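Local coordinates for protein putative sugar ABC transporter (Yersinia enterocolitica subsp. enterocolitica 8081, PDB 5ULB) that probably serves as the sugar-binding component of an ABC importer for methylthioribose, and here holds a methylseleno-ribofuranose in both anomeric forms, at residues 103-108 / 117-122; 22-27 / 78-83; 84-89 / 109-114; 121-126 / 285-290. All blocks are in the same frame, centred on the assembly; numbering follows the deposited sequence.

Contact 1: 103-108 / 117-122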
loop_
_atom_site.group_PDB
_atom_site.type_symbol
_atom_site.label_atom_id
_atom_site.label_comp_id
_atom_site.label_asym_id
_atom_site.label_seq_id
_atom_site.Cartn_x
_atom_site.Cartn_y
_atom_site.Cartn_z
ATOM N N VAL A 103 -8.370 -14.113 10.313
ATOM C CA VAL A 103 -7.410 -13.683 9.335
ATOM C C VAL A 103 -8.022 -12.690 8.344
ATOM O O VAL A 103 -9.145 -12.936 7.836
ATOM C CB VAL A 103 -6.717 -14.862 8.629
ATOM C CG1 VAL A 103 -7.737 -15.875 8.086
ATOM C CG2 VAL A 103 -5.695 -14.438 7.599
ATOM N N SER A 104 -7.262 -11.640 8.048
ATOM C CA SER A 104 -7.548 -10.757 6.947
ATOM C C SER A 104 -6.229 -10.609 6.161
ATOM O O SER A 104 -5.142 -10.607 6.764
ATOM C CB SER A 104 -8.049 -9.396 7.427
ATOM O OG SER A 104 -8.428 -8.538 6.401
ATOM N N VAL A 105 -6.311 -10.423 4.823
ATOM C CA VAL A 105 -5.183 -10.272 4.034
ATOM C C VAL A 105 -5.311 -9.038 3.152
ATOM O O VAL A 105 -6.402 -8.585 2.836
ATOM C CB VAL A 105 -4.796 -11.499 3.214
ATOM C CG1 VAL A 105 -4.607 -12.737 4.147
ATOM C CG2 VAL A 105 -5.795 -11.801 2.115
ATOM N N PHE A 106 -4.142 -8.473 2.807
ATOM C CA PHE A 106 -4.042 -7.285 1.955
ATOM C C PHE A 106 -3.080 -7.575 0.814
ATOM O O PHE A 106 -1.973 -8.080 1.057
ATOM C CB PHE A 106 -3.580 -6.090 2.737
ATOM C CG PHE A 106 -3.369 -4.857 1.892
ATOM C CD1 PHE A 106 -4.441 -4.231 1.218
ATOM C CD2 PHE A 106 -2.139 -4.370 1.700
ATOM C CE1 PHE A 106 -4.181 -3.177 0.385
ATOM C CE2 PHE A 106 -1.921 -3.288 0.863
ATOM C CZ PHE A 106 -2.915 -2.711 0.132
ATOM N N ASP A 107 -3.458 -7.312 -0.426
ATOM C CA ASP A 107 -2.594 -7.499 -1.587
ATOM C C ASP A 107 -1.958 -8.872 -1.621
ATOM O O ASP A 107 -0.780 -8.974 -2.032
ATOM C CB ASP A 107 -1.497 -6.399 -1.592
ATOM C CG ASP A 107 -1.946 -5.129 -2.254
ATOM O OD1 ASP A 107 -3.064 -5.051 -2.830
ATOM O OD2 ASP A 107 -1.071 -4.164 -2.224
ATOM N N THR A 108 -2.756 -9.864 -1.320
ATOM C CA THR A 108 -2.279 -11.234 -1.214
ATOM C C THR A 108 -2.971 -12.112 -2.231
ATOM O O THR A 108 -4.156 -11.951 -2.494
ATOM C CB THR A 108 -2.453 -11.736 0.255
ATOM O OG1 THR A 108 -1.580 -10.957 1.082
ATOM C CG2 THR A 108 -2.144 -13.200 0.453
ATOM N N LEU A 117 -12.227 -15.778 5.583
ATOM C CA LEU A 117 -11.201 -14.822 5.137
ATOM C C LEU A 117 -11.888 -13.554 4.608
ATOM O O LEU A 117 -12.880 -13.655 3.904
ATOM C CB LEU A 117 -10.386 -15.497 4.023
ATOM C CG LEU A 117 -9.296 -14.602 3.455
ATOM C CD1 LEU A 117 -8.241 -14.211 4.477
ATOM C CD2 LEU A 117 -8.674 -15.303 2.279
ATOM N N THR A 118 -11.296 -12.405 4.933
ATOM C CA THR A 118 -11.510 -11.253 4.102
ATOM C C THR A 118 -10.268 -10.960 3.294
ATOM O O THR A 118 -9.173 -10.839 3.874
ATOM C CB THR A 118 -11.912 -9.983 4.918
ATOM O OG1 THR A 118 -13.021 -10.254 5.745
ATOM C CG2 THR A 118 -12.165 -8.779 4.036
ATOM N N VAL A 119 -10.414 -10.718 1.964
ATOM C CA VAL A 119 -9.359 -10.272 1.127
ATOM C C VAL A 119 -9.526 -8.796 0.855
ATOM O O VAL A 119 -10.626 -8.343 0.491
ATOM C CB VAL A 119 -9.232 -11.073 -0.170
ATOM C CG1 VAL A 119 -9.010 -12.565 0.102
ATOM C CG2 VAL A 119 -10.412 -10.872 -1.074
ATOM N N THR A 120 -8.480 -8.012 1.056
ATOM C CA THR A 120 -8.533 -6.615 0.849
ATOM C C THR A 120 -7.509 -6.162 -0.162
ATOM O O THR A 120 -6.461 -6.794 -0.332
ATOM C CB THR A 120 -8.411 -5.799 2.146
ATOM O OG1 THR A 120 -7.072 -5.751 2.643
ATOM C CG2 THR A 120 -9.333 -6.281 3.304
ATOM N N GLN A 121 -7.822 -5.066 -0.878
ATOM C CA GLN A 121 -6.955 -4.539 -1.910
ATOM C C GLN A 121 -7.352 -3.120 -2.206
ATOM O O GLN A 121 -8.437 -2.693 -1.837
ATOM C CB GLN A 121 -6.983 -5.382 -3.166
ATOM C CG GLN A 121 -8.385 -5.692 -3.688
ATOM C CD GLN A 121 -9.172 -6.825 -2.959
ATOM O OE1 GLN A 121 -8.559 -7.754 -2.453
ATOM N NE2 GLN A 121 -10.466 -6.645 -2.760
ATOM N N GLN A 122 -6.479 -2.389 -2.874
ATOM C CA GLN A 122 -6.853 -1.110 -3.439
ATOM C C GLN A 122 -7.483 -1.365 -4.788
ATOM O O GLN A 122 -7.452 -2.446 -5.323
ATOM C CB GLN A 122 -5.604 -0.183 -3.550
ATOM C CG GLN A 122 -4.914 0.077 -2.196
ATOM C CD GLN A 122 -3.505 0.543 -2.267
ATOM O OE1 GLN A 122 -3.193 1.704 -1.819
ATOM N NE2 GLN A 122 -2.655 -0.248 -2.811
HETATM O O HOH W 1 -3.811 -2.783 -3.878
HETATM O O HOH W 2 -5.610 -9.570 -0.632
#
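V105 O marks the tightest point between strands 103-106 and 118-122, which run parallel with their axes 22° apart. One residue supplies two donors to this carbonyl: T120 N lies in the carbonyl plane, 2.8 Å from V105 O, while T120 OG1 approaches the same oxygen from above the plane at 2.9 Å. A chi1 of 76° places OG1 between the backbone N and the carbonyl carbon of T120. From there it also meets the edge of the F106 ring in plane, 3.4 Å from CD1, and bonds N269 of helix 262-278. V105 N sits nearly on the C=O axis of T118, 3.0 Å from T118 O, and D107 N bonds T120 O. On the V105 and V119 face the contact is apolar: the V105 and L117 side chains cross at about a right angle, V105 CG1 3.9 Å from L117 CD1, and V105 CG2 lies alongside V119 CG1, where helix 89-98 reaches L117. V103 O is buried here without a polar partner.

Past F106 the packing loosens and water takes over. Water 2 joins T120 O to T108 N. Water 1 lies 2.6 Å from D107 OD1 and accepts from both Q122 N and Q122 NE2, the last at 3.0 Å. D107 CG sits over the rim of one F106 face, its carboxylate salt-bridged to R158, and Q122 NE2 also bonds O2 of the bound sugar. Side chains gathered at the carboxyl ends of parallel strands, facing a sugar in the cleft between two lobes, are characteristic of the periplasmic sugar-binding protein fold.

Contact 2: 22-27 / 78-83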
loop_
_atom_site.group_PDB
_atom_site.type_symbol
_atom_site.label_atom_id
_atom_site.label_comp_id
_atom_site.label_asym_id
_atom_site.label_seq_id
_atom_site.Cartn_x
_atom_site.Cartn_y
_atom_site.Cartn_z
ATOM N N ILE A 22 -2.130 -10.355 17.918
ATOM C CA ILE A 22 -2.216 -10.325 16.479
ATOM C C ILE A 22 -0.793 -10.340 15.879
ATOM O O ILE A 22 0.066 -9.574 16.347
ATOM C CB ILE A 22 -2.935 -9.045 15.986
ATOM C CG1 ILE A 22 -4.256 -8.856 16.711
ATOM C CG2 ILE A 22 -3.108 -9.046 14.483
ATOM C CD1 ILE A 22 -5.312 -9.875 16.586
ATOM N N ALA A 23 -0.595 -11.173 14.887
ATOM C CA ALA A 23 0.685 -11.177 14.127
ATOM C C ALA A 23 0.407 -10.530 12.755
ATOM O O ALA A 23 -0.561 -10.945 12.068
ATOM C CB ALA A 23 1.226 -12.557 13.995
ATOM N N VAL A 24 1.263 -9.628 12.347
ATOM C CA VAL A 24 1.206 -9.053 11.005
ATOM C C VAL A 24 2.466 -9.438 10.248
ATOM O O VAL A 24 3.596 -9.170 10.762
ATOM C CB VAL A 24 1.080 -7.527 11.097
ATOM C CG1 VAL A 24 0.985 -6.883 9.732
ATOM C CG2 VAL A 24 -0.043 -7.143 12.028
ATOM N N ILE A 25 2.362 -10.070 9.108
ATOM C CA ILE A 25 3.509 -10.499 8.302
ATOM C C ILE A 25 3.317 -9.831 6.950
ATOM O O ILE A 25 2.333 -10.101 6.241
ATOM C CB ILE A 25 3.635 -12.008 8.216
ATOM C CG1 ILE A 25 3.619 -12.705 9.571
ATOM C CG2 ILE A 25 4.975 -12.295 7.494
ATOM C CD1 ILE A 25 2.288 -13.127 10.076
ATOM N N ARG A 26 4.312 -9.040 6.557
ATOM C CA ARG A 26 4.271 -8.278 5.309
ATOM C C ARG A 26 5.496 -8.684 4.481
ATOM O O ARG A 26 6.647 -8.681 4.961
ATOM C CB ARG A 26 4.132 -6.798 5.512
ATOM C CG ARG A 26 4.180 -5.933 4.268
ATOM C CD ARG A 26 3.488 -4.610 4.504
ATOM N NE ARG A 26 3.783 -3.679 3.451
ATOM C CZ ARG A 26 2.903 -2.835 2.878
ATOM N NH1 ARG A 26 1.573 -3.030 2.936
ATOM N NH2 ARG A 26 3.371 -1.948 2.048
ATOM N N ASN A 27 5.281 -8.980 3.176
ATOM C CA ASN A 27 6.304 -9.493 2.299
ATOM C C ASN A 27 7.139 -8.440 1.594
ATOM O O ASN A 27 7.339 -8.533 0.379
ATOM C CB ASN A 27 5.651 -10.443 1.290
ATOM C CG ASN A 27 6.590 -11.355 0.584
ATOM O OD1 ASN A 27 7.669 -11.716 1.080
ATOM N ND2 ASN A 27 6.132 -11.872 -0.577
ATOM N N GLY A 78 -5.141 -13.699 15.934
ATOM C CA GLY A 78 -5.390 -13.291 14.579
ATOM C C GLY A 78 -4.146 -13.038 13.841
ATOM O O GLY A 78 -3.055 -12.789 14.474
ATOM N N ILE A 79 -4.193 -13.102 12.511
ATOM C CA ILE A 79 -3.082 -12.877 11.612
ATOM C C ILE A 79 -3.521 -11.949 10.501
ATOM O O ILE A 79 -4.635 -12.113 9.974
ATOM C CB ILE A 79 -2.524 -14.193 11.072
ATOM C CG1 ILE A 79 -1.820 -15.014 12.162
ATOM C CG2 ILE A 79 -1.562 -13.955 9.889
ATOM C CD1 ILE A 79 -1.366 -16.392 11.820
ATOM N N ILE A 80 -2.680 -11.018 10.164
ATOM C CA ILE A 80 -2.820 -10.182 8.959
ATOM C C ILE A 80 -1.667 -10.465 8.067
ATOM O O ILE A 80 -0.513 -10.358 8.500
ATOM C CB ILE A 80 -2.918 -8.677 9.318
ATOM C CG1 ILE A 80 -4.191 -8.401 10.148
ATOM C CG2 ILE A 80 -2.927 -7.787 8.064
ATOM C CD1 ILE A 80 -4.141 -7.048 10.838
ATOM N N LEU A 81 -1.915 -10.783 6.753
ATOM C CA LEU A 81 -0.879 -10.888 5.762
ATOM C C LEU A 81 -0.926 -9.743 4.805
ATOM O O LEU A 81 -2.008 -9.256 4.473
ATOM C CB LEU A 81 -0.989 -12.178 4.976
ATOM C CG LEU A 81 -1.065 -13.522 5.734
ATOM C CD1 LEU A 81 -1.037 -14.678 4.802
ATOM C CD2 LEU A 81 0.072 -13.550 6.770
ATOM N N SER A 82 0.246 -9.362 4.270
ATOM C CA SER A 82 0.315 -8.321 3.264
ATOM C C SER A 82 1.340 -8.718 2.213
ATOM O O SER A 82 2.475 -9.099 2.565
ATOM C CB SER A 82 0.657 -7.017 3.951
ATOM O OG SER A 82 0.646 -5.874 3.126
ATOM N N GLN A 83 0.960 -8.644 0.927
ATOM C CA GLN A 83 1.806 -8.976 -0.177
ATOM C C GLN A 83 2.257 -10.429 -0.230
ATOM O O GLN A 83 3.272 -10.775 -0.836
ATOM C CB GLN A 83 3.026 -8.032 -0.356
ATOM C CG GLN A 83 2.661 -6.569 -0.834
ATOM C CD GLN A 83 2.224 -5.687 0.214
ATOM O OE1 GLN A 83 2.560 -5.912 1.378
ATOM N NE2 GLN A 83 1.439 -4.670 -0.112
#
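Two parallel strands of the same sheet, 22-26 and 78-82, meet in an unbroken series of backbone bonds from A23 N–G78 O to N27 N–S82 O, and their side chains fit as bumps into hollows. G78 has no side chain, and the end of I22 curls into the shallow place it leaves, CD1 lying 3.9 Å from G78 N. Further along this face I80 leans between I22 and V24, with V24 CG2 4.2 Å from I80 CB. On the other face, under helix 61-73, the I25 methyl CD1 plugs the notch between two neighbours: it is 3.9 Å from I79 CG2 and 4.0 Å from L81 CD2. A chi2 of 91°, away from the staggered positions, swings it there.

At the carboxyl end shape gives way to polarity. The R26 chain runs extended beside the bent Q83, whose OE1 hangs 3.0 Å above the guanidinium plane near its rim, without a hydrogen bond to it. R26 NH1 donates to S82 OG at 3.0 Å, with the hydroxyl tilted 33° from the guanidinium plane, and S82 OG donates a hydrogen bond to Q83 OE1 at 2.6 Å. N27 ND2 reaches Q83 O and is shared with D61; S57 bonds N27 OD1, while N33 and T34 bond R26 NH2 and NE. This chain of hydrogen bonds probably fixes which way the Q83 amide faces, leaving NE2 to its weak bonds with D107 and the sugar O4.

Contact 3: 84-89 / 109-114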
loop_
_atom_site.group_PDB
_atom_site.type_symbol
_atom_site.label_atom_id
_atom_site.label_comp_id
_atom_site.label_asym_id
_atom_site.label_seq_id
_atom_site.Cartn_x
_atom_site.Cartn_y
_atom_site.Cartn_z
ATOM N N GLY A 84 1.427 -11.332 0.314
ATOM C CA GLY A 84 1.681 -12.788 0.113
ATOM C C GLY A 84 1.502 -13.162 -1.332
ATOM O O GLY A 84 0.544 -12.717 -1.979
ATOM N N ARG A 85 2.425 -13.959 -1.856
ATOM C CA ARG A 85 2.443 -14.285 -3.275
ATOM C C ARG A 85 1.948 -15.705 -3.541
ATOM O O ARG A 85 1.875 -16.574 -2.652
ATOM C CB ARG A 85 3.850 -14.058 -3.867
ATOM C CG ARG A 85 4.274 -12.636 -3.837
ATOM C CD ARG A 85 5.683 -12.378 -4.439
ATOM N NE ARG A 85 5.849 -13.068 -5.670
ATOM C CZ ARG A 85 6.882 -12.929 -6.376
ATOM N NH1 ARG A 85 6.965 -13.603 -7.537
ATOM N NH2 ARG A 85 7.841 -12.185 -5.848
ATOM N N ASP A 86 1.682 -15.927 -4.807
ATOM C CA ASP A 86 1.602 -17.297 -5.301
ATOM C C ASP A 86 3.000 -17.902 -5.323
ATOM O O ASP A 86 3.977 -17.200 -5.486
ATOM C CB ASP A 86 1.074 -17.247 -6.786
ATOM C CG ASP A 86 -0.481 -17.158 -6.885
ATOM O OD1 ASP A 86 -1.165 -17.889 -6.121
ATOM O OD2 ASP A 86 -0.908 -16.413 -7.782
ATOM N N PRO A 87 3.102 -19.199 -5.156
ATOM C CA PRO A 87 2.008 -20.212 -5.134
ATOM C C PRO A 87 1.518 -20.536 -3.760
ATOM O O PRO A 87 0.517 -21.283 -3.620
ATOM C CB PRO A 87 2.728 -21.474 -5.656
ATOM C CG PRO A 87 4.104 -21.327 -5.180
ATOM C CD PRO A 87 4.438 -19.833 -5.331
ATOM N N TYR A 88 2.183 -20.011 -2.742
ATOM C CA TYR A 88 1.992 -20.580 -1.385
ATOM C C TYR A 88 0.837 -19.961 -0.527
ATOM O O TYR A 88 0.465 -20.558 0.509
ATOM C CB TYR A 88 3.342 -20.492 -0.607
ATOM C CG TYR A 88 3.824 -19.039 -0.588
ATOM C CD1 TYR A 88 3.302 -18.158 0.304
ATOM C CD2 TYR A 88 4.793 -18.569 -1.548
ATOM C CE1 TYR A 88 3.711 -16.830 0.346
ATOM C CE2 TYR A 88 5.167 -17.249 -1.557
ATOM C CZ TYR A 88 4.625 -16.343 -0.581
ATOM O OH TYR A 88 4.968 -15.030 -0.631
ATOM N N SER A 89 0.396 -18.758 -0.888
ATOM C CA SER A 89 -0.442 -18.050 0.042
ATOM C C SER A 89 -1.789 -18.682 0.302
ATOM O O SER A 89 -2.301 -18.650 1.432
ATOM C CB SER A 89 -0.623 -16.546 -0.299
ATOM O OG SER A 89 0.595 -15.853 -0.152
ATOM N N ALA A 109 -2.226 -13.028 -2.835
ATOM C CA ALA A 109 -2.767 -13.904 -3.844
ATOM C C ALA A 109 -3.513 -15.044 -3.262
ATOM O O ALA A 109 -2.917 -15.910 -2.608
ATOM C CB ALA A 109 -1.601 -14.411 -4.697
ATOM N N ILE A 110 -4.813 -15.074 -3.472
ATOM C CA ILE A 110 -5.715 -16.067 -2.940
ATOM C C ILE A 110 -6.575 -16.664 -4.082
ATOM O O ILE A 110 -7.176 -15.930 -4.812
ATOM C CB ILE A 110 -6.608 -15.595 -1.856
ATOM C CG1 ILE A 110 -5.773 -14.989 -0.677
ATOM C CG2 ILE A 110 -7.573 -16.652 -1.406
ATOM C CD1 ILE A 110 -5.044 -16.020 0.138
ATOM N N GLN A 111 -6.523 -17.981 -4.239
ATOM C CA GLN A 111 -7.353 -18.653 -5.217
ATOM C C GLN A 111 -8.601 -19.216 -4.546
ATOM O O GLN A 111 -8.501 -19.936 -3.558
ATOM C CB GLN A 111 -6.588 -19.838 -5.761
ATOM C CG GLN A 111 -5.318 -19.281 -6.488
ATOM C CD GLN A 111 -4.289 -20.317 -6.686
ATOM O OE1 GLN A 111 -4.479 -21.271 -7.466
ATOM N NE2 GLN A 111 -3.198 -20.188 -5.947
ATOM N N GLY A 112 -9.751 -18.862 -5.061
ATOM C CA GLY A 112 -10.953 -19.400 -4.506
ATOM C C GLY A 112 -11.503 -18.670 -3.335
ATOM O O GLY A 112 -11.018 -17.582 -2.948
ATOM N N ASP A 113 -12.459 -19.281 -2.686
ATOM C CA ASP A 113 -13.193 -18.624 -1.617
ATOM C C ASP A 113 -12.799 -19.462 -0.410
ATOM O O ASP A 113 -13.079 -20.644 -0.334
ATOM C CB ASP A 113 -14.717 -18.742 -1.794
ATOM C CG ASP A 113 -15.487 -18.299 -0.509
ATOM O OD1 ASP A 113 -15.712 -17.043 -0.236
ATOM O OD2 ASP A 113 -15.852 -19.250 0.250
ATOM N N ILE A 114 -12.159 -18.820 0.528
ATOM C CA ILE A 114 -11.821 -19.392 1.784
ATOM C C ILE A 114 -12.850 -18.878 2.836
ATOM O O ILE A 114 -12.798 -17.691 3.229
ATOM C CB ILE A 114 -10.372 -19.051 2.190
ATOM C CG1 ILE A 114 -9.394 -19.621 1.146
ATOM C CG2 ILE A 114 -10.080 -19.623 3.544
ATOM C CD1 ILE A 114 -7.966 -19.224 1.368
HETATM O O HOH W 3 -1.776 -18.351 -3.495
#
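Neither segment is a regular strand, and a single backbone bond ties them: A109 N donates to G84 O at 2.9 Å, fairly straight (163°) but arriving from above the carbonyl plane. After G84 the chain turns sharply, through a cis peptide between D86 and P87. R85 O collects two donors from S89, the backbone N and the hydroxyl, with S89 OG 2.9 Å from R85 O. The Y88 ring folds back beneath the same carbonyl, R85 O standing 3.3 Å above the ring centre, while Y88 OH accepts from R85 N and bonds D61. These are the loops that follow neighbouring strands 78-82 and 102-106 at their carboxyl ends, the rim from which a Rossmann-like lobe of a sugar-binding protein faces its ligand; R85 makes a cation-pi contact with F153, which lines the pocket of the beta anomer. A109 is the bump here: its CB presses on D86, 3.6 Å from D86 N and 3.7 Å from D86 CG. S89 CB comes to 3.3 Å from A109 O, and I110 CD1 turns back toward S89 O. On the outer side the Q111 amide stands nearly perpendicular to the D86 carboxylate, the planes 85° apart. Water 3 donates to D86 OD1 at 2.7 Å and to A109 O at 2.8 Å.

Contact 4: 121-126 / 285-290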
loop_
_atom_site.group_PDB
_atom_site.type_symbol
_atom_site.label_atom_id
_atom_site.label_comp_id
_atom_site.label_asym_id
_atom_site.label_seq_id
_atom_site.Cartn_x
_atom_site.Cartn_y
_atom_site.Cartn_z
ATOM N N GLN A 121 -7.822 -5.066 -0.878
ATOM C CA GLN A 121 -6.955 -4.539 -1.910
ATOM C C GLN A 121 -7.352 -3.120 -2.206
ATOM O O GLN A 121 -8.437 -2.693 -1.837
ATOM C CB GLN A 121 -6.983 -5.382 -3.166
ATOM C CG GLN A 121 -8.385 -5.692 -3.688
ATOM C CD GLN A 121 -9.172 -6.825 -2.959
ATOM O OE1 GLN A 121 -8.559 -7.754 -2.453
ATOM N NE2 GLN A 121 -10.466 -6.645 -2.760
ATOM N N GLN A 122 -6.479 -2.389 -2.874
ATOM C CA GLN A 122 -6.853 -1.110 -3.439
ATOM C C GLN A 122 -7.483 -1.365 -4.788
ATOM O O GLN A 122 -7.452 -2.446 -5.323
ATOM C CB GLN A 122 -5.604 -0.183 -3.550
ATOM C CG GLN A 122 -4.914 0.077 -2.196
ATOM C CD GLN A 122 -3.505 0.543 -2.267
ATOM O OE1 GLN A 122 -3.193 1.704 -1.819
ATOM N NE2 GLN A 122 -2.655 -0.248 -2.811
ATOM N N ASP A 123 -8.084 -0.311 -5.366
ATOM C CA ASP A 123 -8.625 -0.395 -6.744
ATOM C C ASP A 123 -7.498 -0.125 -7.679
ATOM O O ASP A 123 -7.264 1.006 -8.114
ATOM C CB ASP A 123 -9.771 0.655 -6.886
ATOM C CG ASP A 123 -10.440 0.574 -8.236
ATOM O OD1 ASP A 123 -9.930 -0.116 -9.165
ATOM O OD2 ASP A 123 -11.519 1.198 -8.357
ATOM N N ASP A 124 -6.717 -1.170 -7.948
ATOM C CA ASP A 124 -5.492 -1.017 -8.740
ATOM C C ASP A 124 -5.760 -0.506 -10.143
ATOM O O ASP A 124 -4.926 0.238 -10.681
ATOM C CB ASP A 124 -4.728 -2.347 -8.711
ATOM C CG ASP A 124 -4.129 -2.620 -7.368
ATOM O OD1 ASP A 124 -3.405 -1.756 -6.852
ATOM O OD2 ASP A 124 -4.457 -3.711 -6.814
ATOM N N ALA A 125 -6.866 -0.907 -10.746
ATOM C CA ALA A 125 -7.216 -0.343 -12.097
ATOM C C ALA A 125 -7.426 1.163 -12.012
ATOM O O ALA A 125 -6.929 1.869 -12.849
ATOM C CB ALA A 125 -8.464 -1.049 -12.650
ATOM N N SER A 126 -8.147 1.612 -11.004
ATOM C CA SER A 126 -8.350 3.083 -10.823
ATOM C C SER A 126 -7.013 3.816 -10.466
ATOM O O SER A 126 -6.754 4.900 -10.995
ATOM C CB SER A 126 -9.380 3.323 -9.761
ATOM O OG SER A 126 -9.588 4.718 -9.638
ATOM N N SER A 285 -14.653 -9.762 0.701
ATOM C CA SER A 285 -13.742 -8.878 0.002
ATOM C C SER A 285 -14.024 -7.440 0.436
ATOM O O SER A 285 -15.167 -7.066 0.703
ATOM C CB SER A 285 -13.843 -9.045 -1.556
ATOM O OG SER A 285 -12.911 -8.257 -2.287
ATOM N N TYR A 286 -12.997 -6.616 0.328
ATOM C CA TYR A 286 -13.160 -5.206 0.559
ATOM C C TYR A 286 -12.085 -4.429 -0.245
ATOM O O TYR A 286 -10.906 -4.805 -0.284
ATOM C CB TYR A 286 -12.985 -4.840 2.073
ATOM C CG TYR A 286 -13.096 -3.409 2.433
ATOM C CD1 TYR A 286 -14.341 -2.762 2.455
ATOM C CD2 TYR A 286 -11.972 -2.568 2.607
ATOM C CE1 TYR A 286 -14.478 -1.452 2.753
ATOM C CE2 TYR A 286 -12.154 -1.272 2.864
ATOM C CZ TYR A 286 -13.385 -0.709 2.989
ATOM O OH TYR A 286 -13.484 0.612 3.277
ATOM N N GLU A 287 -12.530 -3.325 -0.844
ATOM C CA GLU A 287 -11.655 -2.510 -1.681
ATOM C C GLU A 287 -11.537 -1.090 -1.135
ATOM O O GLU A 287 -12.558 -0.431 -0.859
ATOM C CB GLU A 287 -12.192 -2.457 -3.114
ATOM C CG GLU A 287 -11.291 -1.847 -4.096
ATOM C CD GLU A 287 -11.805 -1.967 -5.535
ATOM O OE1 GLU A 287 -12.639 -1.147 -5.926
ATOM O OE2 GLU A 287 -11.279 -2.863 -6.226
ATOM N N PHE A 288 -10.302 -0.557 -1.017
ATOM C CA PHE A 288 -10.102 0.779 -0.593
ATOM C C PHE A 288 -10.180 1.734 -1.783
ATOM O O PHE A 288 -9.735 1.401 -2.840
ATOM C CB PHE A 288 -8.674 0.928 0.025
ATOM C CG PHE A 288 -8.509 0.102 1.262
ATOM C CD1 PHE A 288 -8.831 0.603 2.492
ATOM C CD2 PHE A 288 -7.994 -1.164 1.225
ATOM C CE1 PHE A 288 -8.706 -0.173 3.657
ATOM C CE2 PHE A 288 -7.834 -1.985 2.390
ATOM C CZ PHE A 288 -8.235 -1.472 3.600
ATOM N N ARG A 289 -10.623 2.936 -1.533
ATOM C CA ARG A 289 -10.709 4.009 -2.581
ATOM C C ARG A 289 -9.586 5.010 -2.436
ATOM O O ARG A 289 -9.299 5.486 -1.297
ATOM C CB ARG A 289 -12.098 4.744 -2.453
ATOM C CG ARG A 289 -13.249 3.842 -2.788
ATOM C CD ARG A 289 -14.564 4.554 -3.079
ATOM N NE ARG A 289 -15.604 3.534 -2.805
ATOM C CZ ARG A 289 -16.160 3.449 -1.634
ATOM N NH1 ARG A 289 -15.797 4.374 -0.785
ATOM N NH2 ARG A 289 -17.049 2.553 -1.348
ATOM N N ALA A 290 -9.079 5.449 -3.564
ATOM C CA ALA A 290 -7.913 6.396 -3.536
ATOM C C ALA A 290 -8.328 7.772 -3.900
ATOM O O ALA A 290 -9.460 8.019 -4.407
ATOM C CB ALA A 290 -6.858 5.989 -4.481
HETATM O O HOH W 4 -7.925 2.289 -4.477
#
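In this two-lobed periplasmic binding protein fold, strand 118-122 pairs in parallel with strand 285-288 before the chain turns into helix 124-138, close to the sugar. Q121 opens the pairing: its backbone N sits nearly on the C=O axis of Y286. Its chain is bent at chi2 and carries NE2 to S285 OG at 3.0 Å, with the hydroxyl nearly in the amide plane although the bond is bent. Q121 O turns to the same strand and accepts from F288 N at 3.0 Å, while the edge of the F288 ring brings CD2 to 3.5 Å from that oxygen. F288 in turn packs one face against Y286 and touches helix 262-278. The Q122 side chain makes a glancing touch, CG on F288 CB, and its NE2 bonds O2 of the sugar. At D123 the strands part. D123 N makes a weak bond to F288 O, and water 4 bridges the gap better, accepting from D123 N at 2.8 Å and donating to F288 O at 2.6 Å. The backbone bends here in an inverse gamma turn centred on D123. Its carboxylate stacks on that of E287, planes 16° apart, with D123 OD2 3.6 Å from E287 OE1; such like charges would probably raise the pKa of one group. D124 instead turns away to salt bridges with R158 and R159. D123, at the N-cap, caps the helix: its OD1 accepts from S126 N at 3.1 Å, met from above the carboxylate plane.

Overall arrangement
Contacts 2, 1 and 4 lie in that order across one sheet, with the pairing of 78-82 and 102-106 between contacts 2 and 1. That pairing joins the two, their centres 10 Å apart, through F106 N to L81 O (2.8 Å) and F106 O to Q83 N (3.0 Å). Strand 118-122 serves both contacts 1 and 4, which share Q121 and Q122 and lie 11 Å apart by centre. Contact 3 borders contact 1, also 10 Å away, where T108 OG1 approaches G84 N at 3.1 Å. Contacts 2 and 4 do not touch, their nearest atoms being about 7 Å apart, yet the ligand links them: Q83, D107 and Q122 line the pocket for both anomers, F106 for the beta anomer.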